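Side-chain contacts in 3-dehydroshikimate dehydratase (Pseudomonas putida, PDB 5HMQ), which catalyses the metal-dependent dehydration of 3-dehydroshikimate to protocatechuate, a step in the breakdown of quinate and shikimate: residues G30-E35 against F191-D196; I133-L138 against R142-Y147; D167-L172 against E206-F211; C213-G216 against D221-G224. All blocks are in the same frame, centred on the assembly; numbering follows the deposited sequence.

Interaction 1 of 4, residues G30-E35 against F191-D196. With MG (magnesium ion), chain K.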
loop_
_atom_site.group_PDB
_atom_site.type_symbol
_atom_site.label_atom_id
_atom_site.label_comp_id
_atom_site.label_asym_id
_atom_site.label_seq_id
_atom_site.Cartn_x
_atom_site.Cartn_y
_atom_site.Cartn_z
ATOM N N GLY C 30 -8.871 7.633 -23.717
ATOM C CA GLY C 30 -7.719 8.477 -23.949
ATOM C C GLY C 30 -6.784 8.499 -22.756
ATOM O O GLY C 30 -7.057 7.899 -21.714
ATOM N N VAL C 31 -5.664 9.194 -22.937
ATOM C CA VAL C 31 -4.643 9.306 -21.901
ATOM C C VAL C 31 -3.942 10.648 -22.053
ATOM O O VAL C 31 -3.651 11.089 -23.169
ATOM C CB VAL C 31 -3.639 8.133 -21.971
ATOM C CG1 VAL C 31 -3.091 7.975 -23.383
ATOM C CG2 VAL C 31 -2.509 8.340 -20.986
ATOM N N GLU C 32 -3.684 11.307 -20.924
ATOM C CA GLU C 32 -2.786 12.453 -20.894
ATOM C C GLU C 32 -1.372 11.940 -20.659
ATOM O O GLU C 32 -1.118 11.240 -19.673
ATOM C CB GLU C 32 -3.164 13.458 -19.805
ATOM C CG GLU C 32 -4.637 13.554 -19.451
ATOM C CD GLU C 32 -4.885 14.535 -18.307
ATOM O OE1 GLU C 32 -3.977 15.341 -18.001
ATOM O OE2 GLU C 32 -5.980 14.502 -17.709
ATOM N N ILE C 33 -0.461 12.264 -21.572
ATOM C CA ILE C 33 0.938 11.881 -21.423
ATOM C C ILE C 33 1.623 12.925 -20.548
ATOM O O ILE C 33 1.805 14.074 -20.958
ATOM C CB ILE C 33 1.637 11.739 -22.779
ATOM C CG1 ILE C 33 1.069 10.543 -23.542
ATOM C CG2 ILE C 33 3.134 11.574 -22.587
ATOM C CD1 ILE C 33 1.439 9.202 -22.941
ATOM N N PHE C 34 1.988 12.528 -19.333
ATOM C CA PHE C 34 2.779 13.374 -18.452
ATOM C C PHE C 34 4.226 13.340 -18.925
ATOM O O PHE C 34 4.790 12.261 -19.127
ATOM C CB PHE C 34 2.655 12.878 -17.009
ATOM C CG PHE C 34 3.173 13.839 -15.973
ATOM C CD1 PHE C 34 2.519 15.034 -15.725
ATOM C CD2 PHE C 34 4.297 13.528 -15.221
ATOM C CE1 PHE C 34 2.987 15.913 -14.762
ATOM C CE2 PHE C 34 4.771 14.400 -14.256
ATOM C CZ PHE C 34 4.114 15.595 -14.026
ATOM N N GLU C 35 4.816 14.521 -19.136
ATOM C CA GLU C 35 6.115 14.587 -19.803
ATOM C C GLU C 35 7.183 13.809 -19.043
ATOM O O GLU C 35 8.051 13.176 -19.656
ATOM C CB GLU C 35 6.559 16.040 -19.977
ATOM C CG GLU C 35 7.883 16.157 -20.718
ATOM C CD GLU C 35 8.259 17.583 -21.047
ATOM O OE1 GLU C 35 7.807 18.499 -20.329
ATOM O OE2 GLU C 35 9.014 17.784 -22.022
ATOM N N PHE C 191 -10.415 21.174 -22.323
ATOM C CA PHE C 191 -10.096 19.981 -21.552
ATOM C C PHE C 191 -10.599 20.160 -20.128
ATOM O O PHE C 191 -10.599 21.272 -19.594
ATOM C CB PHE C 191 -8.586 19.714 -21.550
ATOM C CG PHE C 191 -8.227 18.263 -21.446
ATOM C CD1 PHE C 191 -8.189 17.465 -22.577
ATOM C CD2 PHE C 191 -7.930 17.694 -20.220
ATOM C CE1 PHE C 191 -7.857 16.129 -22.489
ATOM C CE2 PHE C 191 -7.596 16.359 -20.125
ATOM C CZ PHE C 191 -7.563 15.573 -21.260
ATOM N N VAL C 192 -11.015 19.053 -19.519
ATOM C CA VAL C 192 -11.531 19.049 -18.154
ATOM C C VAL C 192 -10.819 17.951 -17.379
ATOM O O VAL C 192 -10.851 16.782 -17.782
ATOM C CB VAL C 192 -13.055 18.837 -18.109
ATOM C CG1 VAL C 192 -13.528 18.675 -16.668
ATOM C CG2 VAL C 192 -13.776 19.994 -18.781
ATOM N N GLN C 193 -10.176 18.327 -16.277
ATOM C CA GLN C 193 -9.520 17.390 -15.373
ATOM C C GLN C 193 -10.322 17.317 -14.083
ATOM O O GLN C 193 -10.509 18.336 -13.409
ATOM C CB GLN C 193 -8.084 17.818 -15.074
ATOM C CG GLN C 193 -7.161 17.868 -16.273
ATOM C CD GLN C 193 -5.785 18.371 -15.899
ATOM O OE1 GLN C 193 -5.649 19.232 -15.030
ATOM N NE2 GLN C 193 -4.753 17.831 -16.541
HETATM N N MSE C 194 -10.790 16.122 -13.740
HETATM C CA MSE C 194 -11.470 15.924 -12.467
HETATM C C MSE C 194 -10.483 15.408 -11.428
HETATM O O MSE C 194 -9.722 14.480 -11.694
HETATM C CB MSE C 194 -12.640 14.950 -12.613
HETATM C CG MSE C 194 -13.660 15.348 -13.665
HETATM SE SE MSE C 194 -14.442 17.119 -13.405
HETATM C CE MSE C 194 -15.284 16.853 -11.665
ATOM N N ALA C 195 -10.492 16.024 -10.248
ATOM C CA ALA C 195 -9.655 15.574 -9.141
ATOM C C ALA C 195 -10.374 15.894 -7.842
ATOM O O ALA C 195 -10.662 17.063 -7.567
ATOM C CB ALA C 195 -8.281 16.245 -9.176
ATOM N N ASP C 196 -10.621 14.874 -7.031
ATOM C CA ASP C 196 -11.259 15.048 -5.736
ATOM C C ASP C 196 -10.197 15.115 -4.643
ATOM O O ASP C 196 -9.024 14.804 -4.861
ATOM C CB ASP C 196 -12.247 13.906 -5.474
ATOM C CG ASP C 196 -13.342 14.289 -4.499
ATOM O OD1 ASP C 196 -13.275 15.402 -3.938
ATOM O OD2 ASP C 196 -14.273 13.480 -4.299
HETATM MG MG MG K . -4.470 20.041 -13.573
HETATM O O HOH W 1 -2.938 19.870 -14.891
HETATM O O HOH W 2 -3.125 20.650 -12.256
#

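Interaction 2 of 4, residues I133-L138 against R142-Y147. With MG (magnesium ion), chain K.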
loop_
_atom_site.group_PDB
_atom_site.type_symbol
_atom_site.label_atom_id
_atom_site.label_comp_id
_atom_site.label_asym_id
_atom_site.label_seq_id
_atom_site.Cartn_x
_atom_site.Cartn_y
_atom_site.Cartn_z
ATOM N N ILE C 133 -3.483 25.200 -27.685
ATOM C CA ILE C 133 -3.009 25.543 -26.350
ATOM C C ILE C 133 -4.197 25.516 -25.399
ATOM O O ILE C 133 -5.213 26.177 -25.646
ATOM C CB ILE C 133 -2.325 26.922 -26.316
ATOM C CG1 ILE C 133 -1.146 26.977 -27.286
ATOM C CG2 ILE C 133 -1.853 27.245 -24.906
ATOM C CD1 ILE C 133 -0.013 26.057 -26.928
ATOM N N GLY C 134 -4.073 24.749 -24.319
ATOM C CA GLY C 134 -5.048 24.784 -23.248
ATOM C C GLY C 134 -4.468 25.415 -21.998
ATOM O O GLY C 134 -3.499 24.901 -21.434
ATOM N N TYR C 135 -5.049 26.527 -21.555
ATOM C CA TYR C 135 -4.502 27.328 -20.467
ATOM C C TYR C 135 -5.191 26.947 -19.160
ATOM O O TYR C 135 -6.418 27.040 -19.051
ATOM C CB TYR C 135 -4.681 28.817 -20.769
ATOM C CG TYR C 135 -3.953 29.758 -19.833
ATOM C CD1 TYR C 135 -2.659 29.487 -19.404
ATOM C CD2 TYR C 135 -4.554 30.933 -19.403
ATOM C CE1 TYR C 135 -1.990 30.357 -18.556
ATOM C CE2 TYR C 135 -3.896 31.806 -18.557
ATOM C CZ TYR C 135 -2.614 31.515 -18.138
ATOM O OH TYR C 135 -1.962 32.390 -17.297
ATOM N N GLU C 136 -4.400 26.518 -18.177
ATOM C CA GLU C 136 -4.900 26.081 -16.878
ATOM C C GLU C 136 -4.333 26.973 -15.785
ATOM O O GLU C 136 -3.130 27.254 -15.769
ATOM C CB GLU C 136 -4.516 24.625 -16.595
ATOM C CG GLU C 136 -4.911 24.139 -15.204
ATOM C CD GLU C 136 -4.150 22.899 -14.777
ATOM O OE1 GLU C 136 -4.796 21.891 -14.419
ATOM O OE2 GLU C 136 -2.902 22.930 -14.818
ATOM N N ALA C 137 -5.195 27.415 -14.874
ATOM C CA ALA C 137 -4.768 28.188 -13.714
ATOM C C ALA C 137 -4.393 27.241 -12.581
ATOM O O ALA C 137 -5.207 26.412 -12.160
ATOM C CB ALA C 137 -5.868 29.143 -13.255
ATOM N N LEU C 138 -3.159 27.351 -12.103
ATOM C CA LEU C 138 -2.787 26.710 -10.853
ATOM C C LEU C 138 -3.312 27.541 -9.692
ATOM O O LEU C 138 -3.258 28.773 -9.724
ATOM C CB LEU C 138 -1.270 26.554 -10.754
ATOM C CG LEU C 138 -0.612 25.741 -11.869
ATOM C CD1 LEU C 138 0.901 25.727 -11.701
ATOM C CD2 LEU C 138 -1.162 24.325 -11.907
ATOM N N ARG C 142 1.108 32.902 -9.664
ATOM C CA ARG C 142 1.552 34.216 -9.204
ATOM C C ARG C 142 0.560 35.315 -9.567
ATOM O O ARG C 142 0.255 36.180 -8.737
ATOM C CB ARG C 142 2.936 34.529 -9.771
ATOM C CG ARG C 142 3.435 35.888 -9.350
ATOM C CD ARG C 142 3.917 35.911 -7.917
ATOM N NE ARG C 142 4.552 37.189 -7.611
ATOM C CZ ARG C 142 3.880 38.319 -7.400
ATOM N NH1 ARG C 142 2.553 38.332 -7.463
ATOM N NH2 ARG C 142 4.534 39.440 -7.128
ATOM N N HIS C 143 0.053 35.309 -10.795
ATOM C CA HIS C 143 -0.905 36.311 -11.245
ATOM C C HIS C 143 -2.241 35.731 -11.680
ATOM O O HIS C 143 -3.251 36.433 -11.611
ATOM C CB HIS C 143 -0.327 37.135 -12.407
ATOM C CG HIS C 143 0.951 37.842 -12.077
ATOM N ND1 HIS C 143 1.023 38.847 -11.137
ATOM C CD2 HIS C 143 2.207 37.690 -12.561
ATOM C CE1 HIS C 143 2.267 39.285 -11.058
ATOM N NE2 HIS C 143 3.005 38.599 -11.912
ATOM N N VAL C 144 -2.275 34.478 -12.127
ATOM C CA VAL C 144 -3.493 33.832 -12.604
ATOM C C VAL C 144 -3.694 32.566 -11.785
ATOM O O VAL C 144 -2.907 31.616 -11.896
ATOM C CB VAL C 144 -3.419 33.511 -14.102
ATOM C CG1 VAL C 144 -4.677 32.789 -14.555
ATOM C CG2 VAL C 144 -3.202 34.782 -14.908
ATOM N N ASN C 145 -4.753 32.538 -10.970
ATOM C CA ASN C 145 -5.005 31.370 -10.137
ATOM C C ASN C 145 -6.473 30.962 -10.094
ATOM O O ASN C 145 -6.844 30.145 -9.241
ATOM C CB ASN C 145 -4.487 31.615 -8.712
ATOM C CG ASN C 145 -5.366 32.570 -7.927
ATOM O OD1 ASN C 145 -5.878 33.551 -8.469
ATOM N ND2 ASN C 145 -5.535 32.294 -6.640
ATOM N N THR C 146 -7.315 31.483 -10.983
ATOM C CA THR C 146 -8.720 31.102 -11.047
ATOM C C THR C 146 -9.100 30.893 -12.506
ATOM O O THR C 146 -8.454 31.419 -13.415
ATOM C CB THR C 146 -9.645 32.160 -10.426
ATOM O OG1 THR C 146 -9.513 33.391 -11.144
ATOM C CG2 THR C 146 -9.295 32.393 -8.962
ATOM N N TYR C 147 -10.167 30.119 -12.725
ATOM C CA TYR C 147 -10.636 29.915 -14.091
ATOM C C TYR C 147 -11.216 31.194 -14.678
ATOM O O TYR C 147 -11.171 31.388 -15.898
ATOM C CB TYR C 147 -11.671 28.787 -14.146
ATOM C CG TYR C 147 -13.058 29.171 -13.673
ATOM C CD1 TYR C 147 -13.989 29.718 -14.553
ATOM C CD2 TYR C 147 -13.445 28.969 -12.356
ATOM C CE1 TYR C 147 -15.254 30.071 -14.129
ATOM C CE2 TYR C 147 -14.713 29.314 -11.923
ATOM C CZ TYR C 147 -15.614 29.864 -12.813
ATOM O OH TYR C 147 -16.876 30.209 -12.388
HETATM MG MG MG K . -4.470 20.041 -13.573
HETATM O O HOH W 1 -2.938 19.870 -14.891
HETATM O O HOH W 2 -3.125 20.650 -12.256
#

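Interaction 3 of 4, residues D167-L172 against E206-F211. With MG (magnesium ion), chain K.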
loop_
_atom_site.group_PDB
_atom_site.type_symbol
_atom_site.label_atom_id
_atom_site.label_comp_id
_atom_site.label_asym_id
_atom_site.label_seq_id
_atom_site.Cartn_x
_atom_site.Cartn_y
_atom_site.Cartn_z
ATOM N N ASP C 167 -9.745 22.443 -14.085
ATOM C CA ASP C 167 -9.254 21.454 -13.132
ATOM C C ASP C 167 -10.058 21.611 -11.851
ATOM O O ASP C 167 -9.975 22.653 -11.191
ATOM C CB ASP C 167 -7.754 21.646 -12.873
ATOM C CG ASP C 167 -7.169 20.609 -11.924
ATOM O OD1 ASP C 167 -7.750 20.363 -10.845
ATOM O OD2 ASP C 167 -6.107 20.041 -12.259
ATOM N N SER C 168 -10.824 20.576 -11.496
ATOM C CA SER C 168 -11.761 20.696 -10.383
ATOM C C SER C 168 -11.052 20.998 -9.069
ATOM O O SER C 168 -11.600 21.719 -8.227
ATOM C CB SER C 168 -12.598 19.423 -10.252
ATOM O OG SER C 168 -11.787 18.301 -9.957
ATOM N N PHE C 169 -9.839 20.479 -8.868
ATOM C CA PHE C 169 -9.150 20.754 -7.612
ATOM C C PHE C 169 -8.732 22.215 -7.522
ATOM O O PHE C 169 -8.943 22.866 -6.493
ATOM C CB PHE C 169 -7.930 19.849 -7.435
ATOM C CG PHE C 169 -7.203 20.089 -6.139
ATOM C CD1 PHE C 169 -6.260 21.101 -6.028
ATOM C CD2 PHE C 169 -7.493 19.328 -5.019
ATOM C CE1 PHE C 169 -5.621 21.343 -4.832
ATOM C CE2 PHE C 169 -6.846 19.560 -3.820
ATOM C CZ PHE C 169 -5.907 20.566 -3.729
ATOM N N HIS C 170 -8.119 22.746 -8.584
ATOM C CA HIS C 170 -7.629 24.121 -8.540
ATOM C C HIS C 170 -8.760 25.111 -8.301
ATOM O O HIS C 170 -8.545 26.161 -7.683
ATOM C CB HIS C 170 -6.887 24.461 -9.834
ATOM C CG HIS C 170 -5.574 23.758 -9.983
ATOM N ND1 HIS C 170 -4.567 23.853 -9.045
ATOM C CD2 HIS C 170 -5.099 22.951 -10.962
ATOM C CE1 HIS C 170 -3.531 23.135 -9.440
ATOM N NE2 HIS C 170 -3.829 22.577 -10.599
ATOM N N THR C 171 -9.965 24.798 -8.774
ATOM C CA THR C 171 -11.103 25.681 -8.554
ATOM C C THR C 171 -11.704 25.486 -7.166
ATOM O O THR C 171 -11.928 26.458 -6.437
ATOM C CB THR C 171 -12.161 25.451 -9.635
ATOM O OG1 THR C 171 -11.631 25.837 -10.910
ATOM C CG2 THR C 171 -13.413 26.268 -9.340
ATOM N N LEU C 172 -11.978 24.239 -6.783
ATOM C CA LEU C 172 -12.685 23.981 -5.533
ATOM C C LEU C 172 -11.791 24.081 -4.299
ATOM O O LEU C 172 -12.310 24.311 -3.201
ATOM C CB LEU C 172 -13.355 22.606 -5.583
ATOM C CG LEU C 172 -14.450 22.449 -6.644
ATOM C CD1 LEU C 172 -15.142 21.100 -6.520
ATOM C CD2 LEU C 172 -15.461 23.581 -6.539
ATOM N N GLU C 206 0.799 21.927 -1.339
ATOM C CA GLU C 206 0.988 20.626 -0.705
ATOM C C GLU C 206 -0.313 19.835 -0.674
ATOM O O GLU C 206 -0.294 18.604 -0.788
ATOM C CB GLU C 206 1.536 20.813 0.711
ATOM C CG GLU C 206 2.752 21.725 0.810
ATOM C CD GLU C 206 4.032 21.065 0.333
ATOM O OE1 GLU C 206 4.072 19.818 0.254
ATOM O OE2 GLU C 206 5.002 21.798 0.041
ATOM N N TRP C 207 -1.444 20.527 -0.518
ATOM C CA TRP C 207 -2.753 19.887 -0.603
ATOM C C TRP C 207 -2.943 19.198 -1.950
ATOM O O TRP C 207 -3.430 18.062 -2.013
ATOM C CB TRP C 207 -3.835 20.943 -0.361
ATOM C CG TRP C 207 -5.251 20.454 -0.265
ATOM C CD1 TRP C 207 -5.684 19.161 -0.250
ATOM C CD2 TRP C 207 -6.421 21.272 -0.149
ATOM N NE1 TRP C 207 -7.055 19.124 -0.145
ATOM C CE2 TRP C 207 -7.530 20.408 -0.082
ATOM C CE3 TRP C 207 -6.638 22.652 -0.102
ATOM C CZ2 TRP C 207 -8.837 20.879 0.033
ATOM C CZ3 TRP C 207 -7.934 23.119 0.010
ATOM C CH2 TRP C 207 -9.017 22.235 0.076
ATOM N N SER C 208 -2.555 19.865 -3.039
ATOM C CA SER C 208 -2.686 19.267 -4.363
ATOM C C SER C 208 -1.675 18.151 -4.578
ATOM O O SER C 208 -1.980 17.158 -5.247
ATOM C CB SER C 208 -2.512 20.335 -5.443
ATOM O OG SER C 208 -2.547 19.764 -6.738
ATOM N N ARG C 209 -0.478 18.294 -4.007
ATOM C CA ARG C 209 0.596 17.341 -4.263
ATOM C C ARG C 209 0.266 15.955 -3.721
ATOM O O ARG C 209 0.538 14.946 -4.382
ATOM C CB ARG C 209 1.898 17.852 -3.638
ATOM C CG ARG C 209 3.040 16.847 -3.669
ATOM C CD ARG C 209 4.365 17.444 -3.199
ATOM N NE ARG C 209 4.954 18.393 -4.142
ATOM C CZ ARG C 209 5.288 19.642 -3.832
ATOM N NH1 ARG C 209 5.092 20.095 -2.600
ATOM N NH2 ARG C 209 5.822 20.436 -4.750
ATOM N N HIS C 210 -0.340 15.882 -2.534
ATOM C CA HIS C 210 -0.440 14.618 -1.821
ATOM C C HIS C 210 -1.850 14.066 -1.656
ATOM O O HIS C 210 -1.988 12.865 -1.407
ATOM C CB HIS C 210 0.180 14.748 -0.421
ATOM C CG HIS C 210 1.629 15.123 -0.427
ATOM N ND1 HIS C 210 2.619 14.267 -0.861
ATOM C CD2 HIS C 210 2.258 16.254 -0.028
ATOM C CE1 HIS C 210 3.794 14.859 -0.740
ATOM N NE2 HIS C 210 3.604 16.066 -0.238
ATOM N N PHE C 211 -2.898 14.884 -1.770
ATOM C CA PHE C 211 -4.227 14.439 -1.358
ATOM C C PHE C 211 -5.269 14.388 -2.468
ATOM O O PHE C 211 -6.452 14.191 -2.168
ATOM C CB PHE C 211 -4.730 15.298 -0.199
ATOM C CG PHE C 211 -3.904 15.155 1.040
ATOM C CD1 PHE C 211 -4.139 14.111 1.917
ATOM C CD2 PHE C 211 -2.877 16.038 1.317
ATOM C CE1 PHE C 211 -3.375 13.956 3.055
ATOM C CE2 PHE C 211 -2.112 15.889 2.456
ATOM C CZ PHE C 211 -2.362 14.845 3.327
HETATM MG MG MG K . -4.470 20.041 -13.573
HETATM O O HOH W 2 -3.125 20.650 -12.256
HETATM O O HOH W 1 -2.938 19.870 -14.891
#

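Interaction 4 of 4, residues C213-G216 against D221-G224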
loop_
_atom_site.group_PDB
_atom_site.type_symbol
_atom_site.label_atom_id
_atom_site.label_comp_id
_atom_site.label_asym_id
_atom_site.label_seq_id
_atom_site.Cartn_x
_atom_site.Cartn_y
_atom_site.Cartn_z
ATOM N N CYS C 213 -7.549 12.662 -5.137
ATOM C CA CYS C 213 -8.071 11.310 -5.289
ATOM C C CYS C 213 -9.189 11.341 -6.325
ATOM O O CYS C 213 -9.551 12.400 -6.845
ATOM C CB CYS C 213 -8.547 10.741 -3.947
ATOM S SG CYS C 213 -9.667 11.821 -3.026
ATOM N N PHE C 214 -9.747 10.168 -6.616
ATOM C CA PHE C 214 -10.752 10.065 -7.661
ATOM C C PHE C 214 -12.096 10.616 -7.187
ATOM O O PHE C 214 -12.391 10.601 -5.989
ATOM C CB PHE C 214 -10.912 8.616 -8.106
ATOM C CG PHE C 214 -9.710 8.065 -8.817
ATOM C CD1 PHE C 214 -9.042 8.826 -9.763
ATOM C CD2 PHE C 214 -9.258 6.783 -8.555
ATOM C CE1 PHE C 214 -7.936 8.324 -10.426
ATOM C CE2 PHE C 214 -8.154 6.272 -9.214
ATOM C CZ PHE C 214 -7.492 7.045 -10.152
ATOM N N PRO C 215 -12.907 11.133 -8.112
ATOM C CA PRO C 215 -14.230 11.661 -7.748
ATOM C C PRO C 215 -15.034 10.681 -6.909
ATOM O O PRO C 215 -15.199 9.514 -7.267
ATOM C CB PRO C 215 -14.891 11.911 -9.107
ATOM C CG PRO C 215 -13.758 12.166 -10.033
ATOM C CD PRO C 215 -12.599 11.343 -9.537
ATOM N N GLY C 216 -15.525 11.164 -5.770
ATOM C CA GLY C 216 -16.261 10.353 -4.835
ATOM C C GLY C 216 -15.446 9.870 -3.654
ATOM O O GLY C 216 -16.029 9.496 -2.629
ATOM N N ASP C 221 -17.367 18.782 -4.283
ATOM C CA ASP C 221 -18.612 18.627 -5.033
ATOM C C ASP C 221 -18.265 18.520 -6.513
ATOM O O ASP C 221 -18.267 19.508 -7.252
ATOM C CB ASP C 221 -19.553 19.791 -4.746
ATOM C CG ASP C 221 -20.907 19.629 -5.411
ATOM O OD1 ASP C 221 -21.237 18.502 -5.833
ATOM O OD2 ASP C 221 -21.643 20.632 -5.508
HETATM N N MSE C 222 -17.968 17.299 -6.947
HETATM C CA MSE C 222 -17.574 17.021 -8.325
HETATM C C MSE C 222 -18.697 17.314 -9.313
HETATM O O MSE C 222 -18.488 17.960 -10.342
HETATM C CB MSE C 222 -17.149 15.562 -8.456
HETATM C CG MSE C 222 -16.016 15.184 -7.524
HETATM SE SE MSE C 222 -14.278 15.543 -8.287
HETATM C CE MSE C 222 -13.769 17.157 -7.405
ATOM N N ALA C 223 -19.895 16.816 -8.993
ATOM C CA ALA C 223 -21.038 17.014 -9.880
ATOM C C ALA C 223 -21.381 18.491 -10.013
ATOM O O ALA C 223 -21.774 18.949 -11.091
ATOM C CB ALA C 223 -22.244 16.226 -9.368
ATOM N N GLY C 224 -21.221 19.256 -8.931
ATOM C CA GLY C 224 -21.452 20.687 -8.994
ATOM C C GLY C 224 -20.423 21.436 -9.812
ATOM O O GLY C 224 -20.653 22.596 -10.169
#

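Interaction 1 of 4, residues G30-E35 against F191-D196
Glu32 reaches across the barrel interior to Gln193, whose amide NE2 donates a hydrogen bond to Glu32 OE1 at 3.0 Å. The bond is bent, 139° at the hydrogen, and meets that oxygen on its syn side; the two planes are turned only 18° from one another, with the donor somewhat out of the carboxylate plane. Both side chains run extended beyond CG, since their CA atoms stand 10.0 Å apart. With OE1 of Gln193 bound to the magnesium ion at 2.0 Å, the amide is fixed at both ends: an oxygen for the metal and an N-H for a carboxylate, which suits glutamine to this place. The close-packed part is on the Phe191 side, where Glu32 OE2 meets the ring edge at Phe191 CE2, 3.4 Å away, with the two planes almost perpendicular. Toward the metal the contact is looser: Gln193 NE2 also makes a weak hydrogen bond to a metal-bound water, the water accepting. Ser239 meets Glu32 OE2 and Gln63 meets OE1, which would be expected to stabilise the buried carboxylate. Strands 30-34 and 189-194 are not neighbours in the parallel barrel; strands 58-66 and 238-240 supply residues around the contact, and helix 222-231 packs outside against Val192 and Met194.

Interaction 2 of 4, residues I133-L138 against R142-Y147
Val144 fits between the phenol end of Tyr135 and the methyl of Ala137. Its CG1 stands anti to the backbone N (chi1 178°), which places that branch 4.0 Å from Ala137 CB and 4.2 Å from Tyr135 CE2, while CG2 lies 3.6 Å from Tyr135 OH. A beta-branched residue suits the spot, its two methyls following the tyrosine's outer end. Tyr135 also holds CG anti to its N (chi1 -170°), and the ring reaches out so that OH can hydrogen-bond Glu69 while CE2 stays against the valine. Ala137 points toward the returning loop: CB comes within 3.4 Å of Thr146 O, a closeness that suits a small side chain. Leu138 O receives a CA-H...O contact from Asn145 CA at 3.2 Å. Thr146 ends the loop as N-cap of helix 147-157. Glu136 extends away from the loop, its OE1 binding the magnesium ion at 2.1 Å. Tyr135 and Glu136, neighbours on the strand, thus face opposite ways, and Ala137 just past it continues the outward packing. This is the TIM-barrel arrangement, in which a loop at the C-terminal end of a beta strand leads to the next helix beside the active site.

Interaction 3 of 4, residues D167-L172 against E206-F211
Phe169 drives its ring edge into the face of the Trp207 indole, a T-shaped pair with the phenyl and five-membered ring planes at 79°. From CB the side chain heads for helix 206-211, and CG, anti to the backbone N (chi1 -179°), carries the ring across. On one flank CD1 lies 3.9 Å and CE1 3.3 Å from Ser208 CB. At the tip CZ stands 3.5 Å from Trp207 CG, above the indole plane and offset toward its rim; on the other flank CE2 meets Trp207 NE1 at 3.7 Å. Ser208, being small, lets the phenyl ring come close against its CB, and its OG is hydrogen-bonded to Arg212. Next along the short helix, His170 turns to the metal site, NE2 lying 2.6 Å from a magnesium-bound water that sits in the imidazole plane. Asp167 binds magnesium through OD2 at 2.1 Å, while OD1 caps the helix by weak bonds from Phe169 N and His170 N. Glu206 forms a salt bridge with Arg597 of the second subunit. Chemically, the helix-to-helix contact is apolar and aromatic, whereas the charged and metal-binding groups lie beside it; Asp167 both starts the helix that carries Phe169 and binds the metal, which probably fixes the two relative to each other.

Interaction 4 of 4, residues C213-G216 against D221-G224
Pro215 and Met222, a selenomethionine in this crystal, make an apolar contact that carries nearly all of the meeting between these segments. The proline offers its CB and CG: each lies 3.8 Å from Met222 SE, and CB is equally close to Met222 CG. The two side chains cross at about a right angle, so the methionine side chain passes across the pyrrolidine ring, with SE against CB and CG. Bends at chi2 (-87°) and chi3 (102°) fold the long side chain and bring its heavy atom against the ring. The unbranched, flexible side chain of methionine, here carrying selenium as a label, suits this place because it can shape itself to a rigid neighbour, and the proline offers a compact apolar surface that needs no polar partner.

Polar interactions hold the ends of the two segments. Asp221 is the N-cap of helix 222-231, its OD1 accepting from Gly224 N at 3.2 Å; the donor approaches from above the carboxylate plane, 66° out of it. The same oxygen has a salt bridge to Arg273, so it serves both the helix start and a charged neighbour. In the loop, Gly216 N donates to Asp196. The positive phi of Gly216 (100°) is readily adopted by a residue without a side chain, and its carbonyl oxygen accepts from Lys463, in the C-terminal half of the chain.

The loop following helix 204-211 is thereby packed against the first turn of helix 222-231. Strand 189-194 contributes Met194 to both Pro215 and Met222, strand 238-240 brings Leu240 to the proline, and helix 252-276 covers them with Ser262 and Leu266.

In the fold
Interactions 1, 2 and 3 each supply one ligand of the same magnesium ion, and Glu241 completes the protein set. Their centres are 13 to 15 Å apart, yet the ligand oxygens converge: Gln193 OE1 lies 2.9 Å from both Glu136 OE1 and Asp167 OD2. Interactions 2 and 3 also pack directly, with Leu138 CD2 3.4 Å from His170 NE2. Interaction 4 stands back from the catalytic metal, the side chain of Met222 about 12 Å from it. It joins interaction 1 through Asp196, whose O lies 2.6 Å from Cys213 N, and touches interaction 3 where Met222 CE comes 3.4 Å from Ser168 OG.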